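Local coordinates for pesticidal crystal protein Cry2Aa (Bacillus thuringiensis serovar kurstaki, PDB 1I5P), which promotes colloid-osmotic lysis by binding to the midgut epithelial cells of dipteran and lepidopteran insect larvae, at residues A[415-419]-A[465-469]; A[470-474]-A[483-487]. All coordinates share one frame. Residue numbers count along the deposited sequence, not the author numbering.

Contact 1. Residues A[415-419]-A[465-469]; sequences SNYFP and VSVHN
Two extended segments run in the same direction and meet through their side chains, not as neighbours in one sheet: CA of N416 lies 7.8 Å from CA of S466, and CA of F418 7.7 Å from CA of H468. Residues 465-469 are regular strand; 415-416 form a weakly bonded strand that continues as an extended loop. N416, F418, S466 and H468 direct their CA-to-CB bonds across the gap, whereas that of Y417 points away.

H468 is the most heavily covered residue of the contact. With chi1 m (-52°) and chi2 -114°, its imidazole reaches back along its own strand, so that NE2 hydrogen-bonds OG of S466 (chi1 p) at 2.7 Å. ND1 of H468 lies 2.8 Å from a water, which accepts a hydrogen bond from N of F418 at 3.2 Å. F418, chi1 m with chi2 89°, sets its ring edge against the imidazole face in a T-shaped stack: centroids 5.3 Å apart, planes at 89°, CD1 of F418 3.8 Å from ND1 of H468. At the imidazole edge, O of N416 sits 3.4 Å from CE1 of H468. N416 (chi1 m) brings CB to 3.9 Å from NE2 of H468, while its ND2 bonds S376, which also bonds OG of S466. Side chains from separate sheets meeting in a shared core are characteristic of the beta prism, the fold of the middle domain.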
loop_
_atom_site.group_PDB
_atom_site.type_symbol
_atom_site.label_atom_id
_atom_site.label_comp_id
_atom_site.label_asym_id
_atom_site.label_seq_id
_atom_site.Cartn_x
_atom_site.Cartn_y
_atom_site.Cartn_z
ATOM N N SER A 415 -8.180 13.464 -11.287
ATOM C CA SER A 415 -8.960 12.447 -10.598
ATOM C C SER A 415 -7.910 11.510 -10.014
ATOM O O SER A 415 -6.834 11.332 -10.591
ATOM C CB SER A 415 -9.876 11.680 -11.559
ATOM O OG SER A 415 -9.170 10.665 -12.246
ATOM N N ASN A 416 -8.218 10.926 -8.863
ATOM C CA ASN A 416 -7.292 10.024 -8.199
ATOM C C ASN A 416 -7.758 8.591 -8.363
ATOM O O ASN A 416 -8.876 8.240 -8.000
ATOM C CB ASN A 416 -7.187 10.413 -6.727
ATOM C CG ASN A 416 -6.943 11.898 -6.553
ATOM O OD1 ASN A 416 -5.861 12.398 -6.875
ATOM N ND2 ASN A 416 -7.952 12.619 -6.061
ATOM N N TYR A 417 -6.879 7.765 -8.914
ATOM C CA TYR A 417 -7.201 6.370 -9.168
ATOM C C TYR A 417 -5.930 5.609 -9.525
ATOM O O TYR A 417 -5.022 6.169 -10.135
ATOM C CB TYR A 417 -8.185 6.292 -10.341
ATOM C CG TYR A 417 -8.342 4.914 -10.935
ATOM C CD1 TYR A 417 -9.169 3.970 -10.332
ATOM C CD2 TYR A 417 -7.630 4.535 -12.081
ATOM C CE1 TYR A 417 -9.287 2.684 -10.842
ATOM C CE2 TYR A 417 -7.740 3.246 -12.600
ATOM C CZ TYR A 417 -8.568 2.328 -11.973
ATOM O OH TYR A 417 -8.652 1.041 -12.452
ATOM N N PHE A 418 -5.865 4.342 -9.131
ATOM C CA PHE A 418 -4.718 3.492 -9.447
ATOM C C PHE A 418 -5.254 2.102 -9.781
ATOM O O PHE A 418 -6.117 1.589 -9.071
ATOM C CB PHE A 418 -3.750 3.406 -8.258
ATOM C CG PHE A 418 -3.307 4.745 -7.734
ATOM C CD1 PHE A 418 -4.037 5.394 -6.740
ATOM C CD2 PHE A 418 -2.169 5.365 -8.243
ATOM C CE1 PHE A 418 -3.639 6.645 -6.253
ATOM C CE2 PHE A 418 -1.759 6.613 -7.770
ATOM C CZ PHE A 418 -2.497 7.256 -6.772
ATOM N N PRO A 419 -4.745 1.475 -10.858
ATOM C CA PRO A 419 -5.188 0.137 -11.274
ATOM C C PRO A 419 -5.165 -0.848 -10.122
ATOM O O PRO A 419 -4.199 -0.886 -9.360
ATOM C CB PRO A 419 -4.186 -0.229 -12.374
ATOM C CG PRO A 419 -3.903 1.101 -12.993
ATOM C CD PRO A 419 -3.684 1.963 -11.759
ATOM N N VAL A 465 -9.817 13.369 1.597
ATOM C CA VAL A 465 -8.667 12.567 1.224
ATOM C C VAL A 465 -9.164 11.161 0.901
ATOM O O VAL A 465 -9.877 10.551 1.702
ATOM C CB VAL A 465 -7.665 12.483 2.404
ATOM C CG1 VAL A 465 -6.564 11.464 2.107
ATOM C CG2 VAL A 465 -7.079 13.867 2.683
ATOM N N SER A 466 -8.811 10.649 -0.273
ATOM C CA SER A 466 -9.220 9.296 -0.629
ATOM C C SER A 466 -8.072 8.337 -0.295
ATOM O O SER A 466 -6.902 8.636 -0.547
ATOM C CB SER A 466 -9.609 9.205 -2.115
ATOM O OG SER A 466 -8.591 9.687 -2.969
ATOM N N VAL A 467 -8.422 7.207 0.313
ATOM C CA VAL A 467 -7.454 6.194 0.715
ATOM C C VAL A 467 -7.581 4.998 -0.217
ATOM O O VAL A 467 -8.594 4.292 -0.208
ATOM C CB VAL A 467 -7.711 5.724 2.164
ATOM C CG1 VAL A 467 -6.552 4.869 2.646
ATOM C CG2 VAL A 467 -7.906 6.932 3.079
ATOM N N HIS A 468 -6.543 4.776 -1.014
ATOM C CA HIS A 468 -6.536 3.693 -1.988
ATOM C C HIS A 468 -5.726 2.488 -1.521
ATOM O O HIS A 468 -4.600 2.624 -1.030
ATOM C CB HIS A 468 -5.975 4.211 -3.314
ATOM C CG HIS A 468 -6.649 5.456 -3.803
ATOM N ND1 HIS A 468 -7.405 5.494 -4.954
ATOM C CD2 HIS A 468 -6.686 6.709 -3.287
ATOM C CE1 HIS A 468 -7.878 6.717 -5.127
ATOM N NE2 HIS A 468 -7.454 7.472 -4.128
ATOM N N ASN A 469 -6.308 1.305 -1.679
ATOM C CA ASN A 469 -5.634 0.085 -1.272
ATOM C C ASN A 469 -6.075 -1.058 -2.175
ATOM O O ASN A 469 -7.190 -1.041 -2.710
ATOM C CB ASN A 469 -5.963 -0.218 0.197
ATOM C CG ASN A 469 -5.010 -1.219 0.814
ATOM O OD1 ASN A 469 -5.111 -2.419 0.563
ATOM N ND2 ASN A 469 -4.070 -0.731 1.618
HETATM O O HOH W 1 -8.141 3.618 -6.958
#

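Contact 2. Residues A[470-474]-A[483-487]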
loop_
_atom_site.group_PDB
_atom_site.type_symbol
_atom_site.label_atom_id
_atom_site.label_comp_id
_atom_site.label_asym_id
_atom_site.label_seq_id
_atom_site.Cartn_x
_atom_site.Cartn_y
_atom_site.Cartn_z
ATOM N N ARG A 470 -5.203 -2.048 -2.339
ATOM C CA ARG A 470 -5.503 -3.201 -3.172
ATOM C C ARG A 470 -6.533 -4.132 -2.541
ATOM O O ARG A 470 -7.203 -4.892 -3.249
ATOM C CB ARG A 470 -4.231 -3.995 -3.448
ATOM C CG ARG A 470 -3.278 -3.348 -4.436
ATOM C CD ARG A 470 -2.194 -4.330 -4.833
ATOM N NE ARG A 470 -1.629 -4.017 -6.144
ATOM C CZ ARG A 470 -0.550 -3.271 -6.345
ATOM N NH1 ARG A 470 0.102 -2.751 -5.314
ATOM N NH2 ARG A 470 -0.118 -3.053 -7.578
ATOM N N LYS A 471 -6.644 -4.080 -1.214
ATOM C CA LYS A 471 -7.578 -4.927 -0.479
ATOM C C LYS A 471 -8.865 -5.184 -1.250
ATOM O O LYS A 471 -9.550 -4.250 -1.656
ATOM C CB LYS A 471 -7.917 -4.297 0.872
ATOM C CG LYS A 471 -8.785 -5.180 1.747
ATOM C CD LYS A 471 -8.095 -6.513 2.011
ATOM C CE LYS A 471 -8.869 -7.345 3.019
ATOM N NZ LYS A 471 -8.111 -8.566 3.420
ATOM N N ASN A 472 -9.200 -6.455 -1.439
ATOM C CA ASN A 472 -10.401 -6.795 -2.189
ATOM C C ASN A 472 -11.041 -8.110 -1.739
ATOM O O ASN A 472 -12.236 -8.328 -1.956
ATOM C CB ASN A 472 -10.046 -6.850 -3.682
ATOM C CG ASN A 472 -11.268 -6.844 -4.590
ATOM O OD1 ASN A 472 -12.313 -6.300 -4.247
ATOM N ND2 ASN A 472 -11.123 -7.433 -5.775
ATOM N N ASN A 473 -10.262 -8.977 -1.094
ATOM C CA ASN A 473 -10.791 -10.264 -0.647
ATOM C C ASN A 473 -11.608 -10.143 0.634
ATOM O O ASN A 473 -11.256 -10.693 1.679
ATOM C CB ASN A 473 -9.657 -11.283 -0.461
ATOM C CG ASN A 473 -8.718 -10.929 0.671
ATOM O OD1 ASN A 473 -8.340 -9.774 0.842
ATOM N ND2 ASN A 473 -8.321 -11.936 1.444
ATOM N N ILE A 474 -12.713 -9.417 0.528
ATOM C CA ILE A 474 -13.617 -9.209 1.644
ATOM C C ILE A 474 -14.874 -10.024 1.363
ATOM O O ILE A 474 -15.607 -9.745 0.414
ATOM C CB ILE A 474 -14.015 -7.726 1.775
ATOM C CG1 ILE A 474 -12.759 -6.853 1.900
ATOM C CG2 ILE A 474 -14.920 -7.543 2.990
ATOM C CD1 ILE A 474 -13.010 -5.362 1.705
ATOM N N MET A 483 -14.749 -5.901 8.236
ATOM C CA MET A 483 -14.384 -6.846 7.197
ATOM C C MET A 483 -14.217 -8.289 7.631
ATOM O O MET A 483 -13.601 -8.584 8.656
ATOM C CB MET A 483 -13.059 -6.445 6.550
ATOM C CG MET A 483 -13.032 -5.140 5.805
ATOM S SD MET A 483 -11.333 -4.786 5.304
ATOM C CE MET A 483 -11.520 -3.093 4.728
ATOM N N ILE A 484 -14.764 -9.189 6.828
ATOM C CA ILE A 484 -14.579 -10.614 7.056
ATOM C C ILE A 484 -13.668 -10.967 5.878
ATOM O O ILE A 484 -14.030 -10.766 4.716
ATOM C CB ILE A 484 -15.896 -11.415 6.974
ATOM C CG1 ILE A 484 -16.776 -11.084 8.192
ATOM C CG2 ILE A 484 -15.581 -12.916 6.916
ATOM C CD1 ILE A 484 -18.104 -11.845 8.247
ATOM N N HIS A 485 -12.473 -11.452 6.188
ATOM C CA HIS A 485 -11.494 -11.798 5.168
ATOM C C HIS A 485 -11.790 -13.102 4.452
ATOM O O HIS A 485 -12.071 -14.116 5.084
ATOM C CB HIS A 485 -10.112 -11.852 5.809
ATOM C CG HIS A 485 -9.716 -10.560 6.443
ATOM N ND1 HIS A 485 -9.137 -9.534 5.729
ATOM C CD2 HIS A 485 -9.912 -10.086 7.695
ATOM C CE1 HIS A 485 -8.996 -8.482 6.514
ATOM N NE2 HIS A 485 -9.459 -8.790 7.712
ATOM N N LEU A 486 -11.719 -13.071 3.127
ATOM C CA LEU A 486 -11.983 -14.264 2.332
ATOM C C LEU A 486 -10.702 -15.018 1.981
ATOM O O LEU A 486 -9.818 -14.485 1.300
ATOM C CB LEU A 486 -12.732 -13.889 1.046
ATOM C CG LEU A 486 -13.134 -15.037 0.111
ATOM C CD1 LEU A 486 -14.012 -16.030 0.867
ATOM C CD2 LEU A 486 -13.883 -14.487 -1.107
ATOM N N ALA A 487 -10.609 -16.259 2.449
ATOM C CA ALA A 487 -9.451 -17.092 2.168
ATOM C C ALA A 487 -9.515 -17.509 0.701
ATOM O O ALA A 487 -10.591 -17.523 0.107
ATOM C CB ALA A 487 -9.460 -18.325 3.067
#
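M483 opens the strand with an extended side chain whose SD lies 4.0 Å from CD1 of I474 and 4.2 Å from CE of K471, the apolar end of the interface. I484 turns the end of its side chain away and contributes its backbone: O of I484 receives a CA-H...O contact from CA of I474 at 3.5 Å. H485 forms an antiparallel non-hydrogen-bonded pair with I474 (CA to CA 4.9 Å), where the beta hairpin of strands 474-477 and 483-486 begins; 483-486 also pairs in parallel with strand 530-537 in a sheet of the C-terminal beta sandwich. The H485 ring receives NZ of K471 on ND1 at 2.7 Å, and NE2 bonds the carbonyl of H500. The same NZ of K471 donates to OD1 of N473 at 2.9 Å. At L486, N donates almost linearly to O of N473 (2.8 Å, 172°), and O accepts from ND2 of N473 at 3.0 Å, so N473, centre of an inverse gamma turn, grips both backbone polar groups of L486.

In the fold
Both contacts are buried, their centres about 18 Å apart, and they follow one another along the chain: strand 462-469 ends in contact 1 and the loop leading out of it enters contact 2. A hydrogen bond from N of K471 to OD1 of N469 spans this junction. Contact 1 joins two separate sheets inside the middle domain, burying 161 Å² through aromatic packing and one bridging water. Contact 2 buries more, 354 Å², where the chain passes from the middle-domain strand into a hairpin of the C-terminal beta sandwich, and is held by three direct hydrogen bonds, one of them between backbones. Each centres on a histidine: H468 takes the edge of a phenylalanine ring on its face and pairs with a serine, H485 with a lysine.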